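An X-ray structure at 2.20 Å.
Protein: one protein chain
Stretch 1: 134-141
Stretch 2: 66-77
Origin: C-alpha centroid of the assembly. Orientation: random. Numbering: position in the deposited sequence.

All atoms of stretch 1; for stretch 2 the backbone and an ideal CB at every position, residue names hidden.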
# COMPACT_ATOMS: atom_id res chain seq x y z
N TRP A 134 4.25 14.06 9.01
CA TRP A 134 4.38 15.47 8.64
C TRP A 134 4.68 15.66 7.15
O TRP A 134 4.15 16.58 6.51
CB TRP A 134 5.44 16.20 9.48
CG TRP A 134 5.24 16.10 11.00
CD1 TRP A 134 4.15 15.59 11.67
CD2 TRP A 134 6.16 16.54 12.01
NE1 TRP A 134 4.36 15.66 13.03
CE2 TRP A 134 5.58 16.25 13.27
CE3 TRP A 134 7.43 17.14 11.98
CZ2 TRP A 134 6.21 16.55 14.48
CZ3 TRP A 134 8.06 17.44 13.19
CH2 TRP A 134 7.45 17.14 14.42
N ALA A 135 5.52 14.79 6.59
CA ALA A 135 5.89 14.87 5.17
C ALA A 135 4.71 14.55 4.25
O ALA A 135 4.51 15.21 3.23
CB ALA A 135 7.08 13.95 4.86
N GLU A 136 3.93 13.54 4.62
CA GLU A 136 2.68 13.21 3.93
C GLU A 136 1.72 14.41 3.89
O GLU A 136 1.18 14.74 2.84
CB GLU A 136 2.00 12.04 4.62
CG GLU A 136 2.77 10.74 4.49
CD GLU A 136 2.41 9.75 5.58
OE1 GLU A 136 1.26 9.77 6.03
OE2 GLU A 136 3.29 8.96 5.97
N GLN A 137 1.55 15.08 5.03
CA GLN A 137 0.72 16.30 5.10
C GLN A 137 1.18 17.38 4.11
O GLN A 137 0.38 17.93 3.37
CB GLN A 137 0.70 16.84 6.53
CG GLN A 137 0.15 18.24 6.70
CD GLN A 137 -1.34 18.32 6.47
OE1 GLN A 137 -2.10 17.44 6.89
NE2 GLN A 137 -1.78 19.39 5.81
N ILE A 138 2.48 17.67 4.13
CA ILE A 138 3.09 18.68 3.26
C ILE A 138 3.04 18.30 1.78
O ILE A 138 2.68 19.13 0.93
CB ILE A 138 4.56 18.89 3.66
CG1 ILE A 138 4.63 19.64 4.99
CG2 ILE A 138 5.34 19.63 2.58
CD1 ILE A 138 6.02 19.63 5.58
N ALA A 139 3.42 17.07 1.47
CA ALA A 139 3.53 16.61 0.09
C ALA A 139 2.18 16.24 -0.52
O ALA A 139 1.97 16.45 -1.71
CB ALA A 139 4.50 15.41 -0.00
N HIS A 140 1.28 15.69 0.29
CA HIS A 140 0.03 15.09 -0.19
C HIS A 140 -1.24 15.70 0.42
O HIS A 140 -2.35 15.42 -0.05
CB HIS A 140 0.09 13.57 0.06
CG HIS A 140 -1.03 12.80 -0.57
ND1 HIS A 140 -1.36 12.91 -1.91
CD2 HIS A 140 -1.88 11.88 -0.05
CE1 HIS A 140 -2.37 12.10 -2.18
NE2 HIS A 140 -2.70 11.46 -1.07
N GLY A 141 -1.11 16.52 1.46
CA GLY A 141 -2.28 17.21 2.01
C GLY A 141 -2.93 16.53 3.20
O GLY A 141 -3.73 17.16 3.88
N UNK A 66 0.95 12.27 -9.46
CA UNK A 66 0.94 13.72 -9.55
C UNK A 66 0.50 14.43 -8.26
O UNK A 66 1.06 15.46 -7.94
CB UNK A 66 0.02 14.14 -10.70
N UNK A 67 -0.50 13.88 -7.54
CA UNK A 67 -0.91 14.47 -6.25
C UNK A 67 0.13 14.44 -5.11
O UNK A 67 -0.10 15.06 -4.08
CB UNK A 67 -2.16 13.74 -5.77
N UNK A 68 1.24 13.72 -5.29
CA UNK A 68 2.26 13.59 -4.24
C UNK A 68 3.45 14.49 -4.57
O UNK A 68 4.28 14.16 -5.42
CB UNK A 68 2.71 12.14 -4.09
N UNK A 69 3.54 15.63 -3.89
CA UNK A 69 4.41 16.72 -4.30
C UNK A 69 5.76 16.61 -3.61
O UNK A 69 5.99 17.24 -2.57
CB UNK A 69 3.76 18.07 -3.99
N UNK A 70 6.65 15.83 -4.21
CA UNK A 70 7.96 15.53 -3.64
C UNK A 70 8.89 16.74 -3.64
O UNK A 70 9.76 16.86 -2.78
CB UNK A 70 8.61 14.38 -4.41
N UNK A 71 8.69 17.65 -4.59
CA UNK A 71 9.45 18.90 -4.65
C UNK A 71 9.33 19.70 -3.34
O UNK A 71 10.29 20.35 -2.93
CB UNK A 71 8.97 19.75 -5.83
N UNK A 72 8.16 19.63 -2.70
CA UNK A 72 7.96 20.27 -1.40
C UNK A 72 8.82 19.64 -0.31
O UNK A 72 9.34 20.36 0.55
CB UNK A 72 6.49 20.19 -1.00
N UNK A 73 8.95 18.31 -0.32
CA UNK A 73 9.79 17.63 0.67
C UNK A 73 11.26 18.02 0.50
O UNK A 73 11.96 18.24 1.48
CB UNK A 73 9.63 16.11 0.55
N UNK A 74 11.72 18.13 -0.74
CA UNK A 74 13.12 18.45 -1.00
C UNK A 74 13.44 19.91 -0.66
O UNK A 74 14.46 20.19 -0.02
CB UNK A 74 13.46 18.17 -2.47
N UNK A 75 12.58 20.83 -1.08
CA UNK A 75 12.72 22.23 -0.70
C UNK A 75 12.83 22.39 0.81
O UNK A 75 13.73 23.05 1.30
CB UNK A 75 11.54 23.04 -1.23
N UNK A 76 11.92 21.76 1.54
CA UNK A 76 11.93 21.80 3.00
C UNK A 76 13.23 21.24 3.58
O UNK A 76 13.79 21.81 4.51
CB UNK A 76 10.74 21.02 3.55
N UNK A 77 13.68 20.13 3.03
CA UNK A 77 14.88 19.47 3.51
C UNK A 77 16.12 20.35 3.30
O UNK A 77 17.00 20.41 4.15
CB UNK A 77 15.06 18.12 2.80

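Position 66 lies beyond the reach of stretch 1, with nothing there within 5.5 Å of its ideal CB, so the contact sets no rule; the deposited residue is Ala 66.

At 67 the CB points sideways, 3.9 Å from CE1 of His 140. The phi of -65° would admit proline but does not demand it, and any small or flat apolar side chain could lie beside the imidazole. Pro 67 is deposited; its CB sits 4.0 Å from His 140 CE1. Its carbonyl does the polar work: His 140 ND1 gives a weak hydrogen bond to Pro 67 O at 3.3 Å, with the oxygen near the plane of the ring. A water donates to the same Pro 67 O (2.6 Å) and to His 140 O (3.3 Å), bridging the two backbones.

Position 68 has an extended backbone and a sideways CB, 4.7 Å from His 140 ND1. A short polar or small apolar side chain could fit. Asp 68, with chi1 in t, brings its end nearer: OD1 lies 3.6 Å from Ala 139 CB and 3.7 Å from His 140 CB, packing contacts with no hydrogen bond across.

The backbone matters most at 69. The amide faces the carbonyl of Ala 139 near the end of that helix, and any residue but proline could donate there. The ideal CB, 3.3 Å from Ala 139 O, leaves little slack. His 69 is deposited: its N donates to Ala 139 O at 2.8 Å and 163°. Its ND1 also comes within 3.1 Å of Ala 139 O, but the angle is too poor for a hydrogen bond.

Positions 70 and 71 do not face stretch 1 and would accept many residues; they are Leu 70 and Lys 71.

At 72 the CB points toward stretch 1, only 3.8 Å from Ile 138 CG2, which favours something small, such as alanine or serine. Ser 72 fits, its CB 3.8 Å from Ile 138 CG2.

Position 73 overlooks an apolar patch of Ala 135, Ile 138 and Ala 139. Its CB is 5.2 Å from Ala 139 CB, leaving room for a medium aliphatic chain. Leu 73 fills it: CD2 lies 3.5 Å from Ala 135 CB, 3.8 Å from Ala 139 CB and 4.2 Å from Ile 138 CG2.

Out of reach, 74 and 75 are Val 74 and Asn 75.

At 76 the CB points toward stretch 1, 5.3 Å from Ile 138 CD1, inviting a long aliphatic stem. Arg 76 places CD 3.5 Å from Ile 138 CD1, which also lies over one guanidinium face.

Position 77, out of reach, is Phe 77.

Stretch 2 (66-77) APDHLKSLVNRF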
# COMPACT_ATOMS: atom_id res chain seq x y z
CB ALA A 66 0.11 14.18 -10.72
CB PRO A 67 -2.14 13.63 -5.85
CG PRO A 67 -2.68 13.11 -7.11
CD PRO A 67 -1.49 12.90 -8.01
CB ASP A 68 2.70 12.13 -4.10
CG ASP A 68 3.31 11.83 -2.74
OD1 ASP A 68 3.12 12.61 -1.79
OD2 ASP A 68 3.97 10.78 -2.61
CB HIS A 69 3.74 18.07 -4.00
CG HIS A 69 2.35 18.19 -4.55
ND1 HIS A 69 1.30 18.69 -3.82
CD2 HIS A 69 1.85 17.85 -5.76
CE1 HIS A 69 0.20 18.68 -4.56
NE2 HIS A 69 0.51 18.17 -5.75
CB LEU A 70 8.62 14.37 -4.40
CG LEU A 70 7.71 13.15 -4.67
CD1 LEU A 70 8.53 11.95 -5.09
CD2 LEU A 70 6.85 12.81 -3.46
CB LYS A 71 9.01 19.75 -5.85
CG LYS A 71 9.52 19.18 -7.17
CD LYS A 71 8.98 19.88 -8.41
CE LYS A 71 9.82 19.45 -9.63
NZ LYS A 71 9.33 19.95 -10.95
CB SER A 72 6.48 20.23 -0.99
OG SER A 72 5.73 21.15 -1.76
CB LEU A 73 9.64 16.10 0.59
CG LEU A 73 8.26 15.52 0.86
CD1 LEU A 73 8.32 13.99 0.97
CD2 LEU A 73 7.61 16.13 2.11
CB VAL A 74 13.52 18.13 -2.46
CG1 VAL A 74 14.98 18.50 -2.69
CG2 VAL A 74 13.28 16.66 -2.77
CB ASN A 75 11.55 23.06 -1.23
CG ASN A 75 11.66 23.35 -2.72
OD1 ASN A 75 12.70 23.11 -3.35
ND2 ASN A 75 10.57 23.85 -3.30
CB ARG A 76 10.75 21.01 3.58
CG ARG A 76 10.55 21.24 5.08
CD ARG A 76 9.50 20.29 5.65
NE ARG A 76 9.37 20.35 7.12
CZ ARG A 76 8.73 21.31 7.79
NH1 ARG A 76 8.16 22.34 7.14
NH2 ARG A 76 8.66 21.24 9.12
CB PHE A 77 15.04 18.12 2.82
CG PHE A 77 16.38 17.49 3.00
CD1 PHE A 77 16.68 16.79 4.17
CD2 PHE A 77 17.34 17.57 2.01
CE1 PHE A 77 17.91 16.20 4.34
CE2 PHE A 77 18.57 16.98 2.18
CZ PHE A 77 18.86 16.30 3.36
O HOH W 1 -2.19 16.39 -3.15
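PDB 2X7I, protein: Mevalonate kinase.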